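Local coordinates for cell wall binding protein cwp8 (Peptoclostridium difficile, PDB 5J6Q) that probably anchors itself to the bacterial cell wall through its three CWB2 modules, as a component associated with the S-layer, at residues L363-V377 with L385-S397. Residues are numbered along the deposited sequence; the frame is centred on the assembly and turned at random.
Sequences LSSKKIYIVGGESKV and LSKLGVSKVERVS
Arg-395 runs from strand 392-396 past Ile-370 of strand 367-371 to the loop after that strand. Its CB lies 4.0 Å from Ile-370 O and CG comes closer to the same oxygen, while CD passes Gly-372 O at 3.3 Å. CG stands anti to the backbone N (chi1 -160°), and a bend at chi3 (-76°) swings the guanidinium toward the loop. NE runs by Ile-370 CG2, which sits over the centre of one guanidinium face, 3.7 Å from CZ; Glu-374 CG lies over the opposite face, nearer the rim. At the tip, NH1 (2.6 Å) and NH2 (2.7 Å) both donate end-on to Val-377 O, in the guanidinium plane, and NH2 also bonds to Gly-372 O from above that carbonyl's plane. Glu-382 of helix 379-386 adds a salt bridge to NH1, so two carbonyls and a carboxylate fix the guanidinium. On the same sheet face, Ile-370 CD1 presses tightly on Val-393 CG1 (3.4 Å) and meets Leu-385 CD1 tip to tip. Five backbone hydrogen bonds, from Ile-368 N to Lys-392 O through Gly-372 N to Val-396 O, join the strands in parallel. This is a right-handed beta-alpha-beta crossover, with 392-396 an edge strand of a parallel CWB2 sheet.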
# COMPACT_ATOMS: atom_id res chain seq x y z
N LEU A 363 -29.98 15.32 15.36
CA LEU A 363 -29.63 14.62 16.61
C LEU A 363 -30.74 14.84 17.65
O LEU A 363 -30.97 14.00 18.53
CB LEU A 363 -28.26 15.12 17.16
CG LEU A 363 -28.14 16.66 17.36
CD1 LEU A 363 -28.52 17.04 18.76
CD2 LEU A 363 -26.72 17.10 17.15
N SER A 364 -31.49 15.96 17.50
CA SER A 364 -32.59 16.31 18.43
C SER A 364 -33.63 15.19 18.54
O SER A 364 -34.28 15.08 19.57
CB SER A 364 -33.26 17.63 18.01
OG SER A 364 -33.96 17.49 16.77
N SER A 365 -33.81 14.37 17.52
CA SER A 365 -34.76 13.26 17.66
C SER A 365 -34.04 11.91 18.01
O SER A 365 -34.68 10.86 17.97
CB SER A 365 -35.49 13.07 16.35
OG SER A 365 -34.57 13.28 15.29
N LYS A 366 -32.72 11.93 18.35
CA LYS A 366 -32.04 10.69 18.65
C LYS A 366 -31.58 10.62 20.06
O LYS A 366 -31.48 11.62 20.79
CB LYS A 366 -30.86 10.51 17.69
CG LYS A 366 -31.37 10.45 16.26
CD LYS A 366 -30.33 10.84 15.27
CE LYS A 366 -30.87 10.55 13.86
NZ LYS A 366 -29.84 10.84 12.85
N LYS A 367 -31.29 9.40 20.46
CA LYS A 367 -30.85 9.08 21.80
C LYS A 367 -29.41 8.47 21.90
O LYS A 367 -28.92 7.85 20.99
CB LYS A 367 -31.83 8.07 22.36
CG LYS A 367 -33.09 8.74 22.88
CD LYS A 367 -34.31 8.14 22.24
CE LYS A 367 -34.92 7.11 23.14
NZ LYS A 367 -35.90 6.28 22.40
N ILE A 368 -28.82 8.66 23.05
CA ILE A 368 -27.52 8.18 23.44
C ILE A 368 -27.78 7.31 24.70
O ILE A 368 -28.27 7.85 25.71
CB ILE A 368 -26.54 9.31 23.81
CG1 ILE A 368 -26.20 10.17 22.56
CG2 ILE A 368 -25.27 8.70 24.43
CD1 ILE A 368 -25.33 11.38 22.94
N TYR A 369 -27.55 5.94 24.59
CA TYR A 369 -27.70 5.09 25.72
C TYR A 369 -26.32 4.84 26.30
O TYR A 369 -25.41 4.49 25.54
CB TYR A 369 -28.28 3.74 25.32
CG TYR A 369 -29.61 3.79 24.62
CD1 TYR A 369 -29.69 4.07 23.27
CD2 TYR A 369 -30.79 3.51 25.31
CE1 TYR A 369 -30.92 4.06 22.60
CE2 TYR A 369 -32.02 3.51 24.65
CZ TYR A 369 -32.08 3.79 23.30
OH TYR A 369 -33.31 3.80 22.66
N ILE A 370 -26.14 4.99 27.59
CA ILE A 370 -24.86 4.70 28.25
C ILE A 370 -25.12 3.34 28.95
O ILE A 370 -26.02 3.25 29.77
CB ILE A 370 -24.56 5.86 29.21
CG1 ILE A 370 -24.12 7.06 28.37
CG2 ILE A 370 -23.47 5.51 30.23
CD1 ILE A 370 -24.28 8.39 29.04
N VAL A 371 -24.39 2.27 28.56
CA VAL A 371 -24.58 0.97 29.20
C VAL A 371 -23.58 0.81 30.36
O VAL A 371 -22.43 1.21 30.20
CB VAL A 371 -24.41 -0.10 28.11
CG1 VAL A 371 -24.46 -1.52 28.72
CG2 VAL A 371 -25.52 0.07 27.06
N GLY A 372 -24.01 0.28 31.51
CA GLY A 372 -23.10 0.12 32.63
C GLY A 372 -23.30 1.21 33.67
O GLY A 372 -23.98 2.22 33.44
N GLY A 373 -22.69 1.00 34.84
CA GLY A 373 -22.81 1.95 35.93
C GLY A 373 -21.82 3.07 35.74
O GLY A 373 -21.12 3.12 34.73
N GLU A 374 -21.74 3.98 36.73
CA GLU A 374 -20.86 5.12 36.69
C GLU A 374 -19.44 4.64 36.91
O GLU A 374 -18.50 5.40 36.79
CB GLU A 374 -21.31 6.13 37.74
CG GLU A 374 -22.80 6.39 37.59
CD GLU A 374 -23.39 7.22 38.72
OE1 GLU A 374 -24.61 7.52 38.63
OE2 GLU A 374 -22.66 7.56 39.68
N SER A 375 -19.32 3.37 37.26
CA SER A 375 -18.06 2.67 37.45
C SER A 375 -17.40 2.42 36.08
O SER A 375 -16.22 2.08 36.01
CB SER A 375 -18.34 1.33 38.13
OG SER A 375 -19.74 1.17 38.34
N LYS A 376 -18.17 2.57 35.01
CA LYS A 376 -17.75 2.36 33.63
C LYS A 376 -17.77 3.71 32.91
O LYS A 376 -16.79 4.10 32.29
CB LYS A 376 -18.70 1.37 32.93
CG LYS A 376 -18.34 -0.11 33.12
CD LYS A 376 -17.72 -0.42 34.48
CE LYS A 376 -16.52 -1.32 34.38
NZ LYS A 376 -15.24 -0.55 34.39
N VAL A 377 -18.91 4.42 33.01
CA VAL A 377 -19.11 5.74 32.42
C VAL A 377 -19.66 6.65 33.54
O VAL A 377 -20.82 6.51 33.93
CB VAL A 377 -20.11 5.70 31.24
CG1 VAL A 377 -20.09 7.05 30.53
CG2 VAL A 377 -19.79 4.56 30.27
N LEU A 385 -22.57 15.11 28.08
CA LEU A 385 -23.35 14.64 26.96
C LEU A 385 -24.73 15.29 26.96
O LEU A 385 -25.29 15.47 25.90
CB LEU A 385 -23.48 13.12 27.02
CG LEU A 385 -22.19 12.37 26.73
CD1 LEU A 385 -22.33 10.94 27.22
CD2 LEU A 385 -21.89 12.40 25.24
N SER A 386 -25.29 15.62 28.15
CA SER A 386 -26.59 16.28 28.19
C SER A 386 -26.48 17.67 27.60
O SER A 386 -27.49 18.26 27.27
CB SER A 386 -27.13 16.38 29.62
OG SER A 386 -26.29 17.16 30.45
N LYS A 387 -25.25 18.20 27.44
CA LYS A 387 -25.10 19.55 26.87
C LYS A 387 -25.25 19.52 25.38
O LYS A 387 -25.36 20.58 24.77
CB LYS A 387 -23.75 20.19 27.24
CG LYS A 387 -23.41 20.05 28.73
CD LYS A 387 -23.88 21.25 29.55
CE LYS A 387 -24.51 20.84 30.85
NZ LYS A 387 -23.50 20.66 31.92
N LEU A 388 -25.26 18.34 24.77
CA LEU A 388 -25.39 18.26 23.30
C LEU A 388 -26.76 18.73 22.77
O LEU A 388 -26.81 19.52 21.85
CB LEU A 388 -25.18 16.84 22.75
CG LEU A 388 -24.24 16.78 21.57
CD1 LEU A 388 -23.76 15.35 21.36
CD2 LEU A 388 -24.95 17.28 20.34
N GLY A 389 -27.82 18.20 23.32
CA GLY A 389 -29.16 18.50 22.84
C GLY A 389 -29.80 17.33 22.15
O GLY A 389 -30.66 17.52 21.28
N VAL A 390 -29.34 16.09 22.48
CA VAL A 390 -30.01 14.91 21.88
C VAL A 390 -31.38 14.69 22.56
O VAL A 390 -31.57 15.08 23.72
CB VAL A 390 -29.16 13.58 22.01
CG1 VAL A 390 -27.84 13.70 21.22
CG2 VAL A 390 -28.88 13.25 23.48
N SER A 391 -32.33 14.04 21.86
CA SER A 391 -33.65 13.76 22.42
C SER A 391 -33.54 13.25 23.85
O SER A 391 -34.36 13.62 24.68
CB SER A 391 -34.36 12.72 21.56
OG SER A 391 -35.57 12.28 22.14
N LYS A 392 -32.51 12.42 24.16
CA LYS A 392 -32.32 11.84 25.50
C LYS A 392 -31.02 10.95 25.70
O LYS A 392 -30.75 10.08 24.87
CB LYS A 392 -33.54 10.96 25.83
CG LYS A 392 -33.57 10.49 27.28
CD LYS A 392 -34.77 9.60 27.56
CE LYS A 392 -34.58 8.84 28.86
NZ LYS A 392 -35.44 7.61 28.92
N VAL A 393 -30.25 11.23 26.78
CA VAL A 393 -29.12 10.47 27.23
C VAL A 393 -29.76 9.55 28.30
O VAL A 393 -29.96 9.97 29.42
CB VAL A 393 -28.03 11.37 27.86
CG1 VAL A 393 -26.83 10.53 28.27
CG2 VAL A 393 -27.58 12.45 26.89
N GLU A 394 -30.11 8.31 27.92
CA GLU A 394 -30.76 7.33 28.79
C GLU A 394 -29.80 6.26 29.30
O GLU A 394 -29.13 5.60 28.48
CB GLU A 394 -31.89 6.66 28.00
CG GLU A 394 -32.54 5.49 28.71
CD GLU A 394 -33.72 4.94 27.93
OE1 GLU A 394 -33.82 5.19 26.71
OE2 GLU A 394 -34.56 4.25 28.55
N ARG A 395 -29.71 6.07 30.63
CA ARG A 395 -28.78 5.05 31.10
C ARG A 395 -29.48 3.72 31.28
O ARG A 395 -30.61 3.63 31.80
CB ARG A 395 -28.04 5.48 32.37
CG ARG A 395 -26.76 4.63 32.50
CD ARG A 395 -25.96 4.85 33.77
NE ARG A 395 -25.20 6.10 33.70
CZ ARG A 395 -23.87 6.20 33.82
NH1 ARG A 395 -23.29 7.39 33.81
NH2 ARG A 395 -23.13 5.11 33.95
N VAL A 396 -28.78 2.67 30.78
CA VAL A 396 -29.24 1.28 30.77
C VAL A 396 -28.29 0.59 31.70
O VAL A 396 -27.15 0.24 31.31
CB VAL A 396 -29.18 0.69 29.33
CG1 VAL A 396 -29.66 -0.75 29.30
CG2 VAL A 396 -30.01 1.54 28.36
N SER A 397 -28.74 0.38 32.94
CA SER A 397 -27.86 -0.19 33.94
C SER A 397 -28.58 -0.77 35.17
O SER A 397 -29.79 -0.56 35.38
CB SER A 397 -26.89 0.89 34.39
OG SER A 397 -25.79 0.30 35.07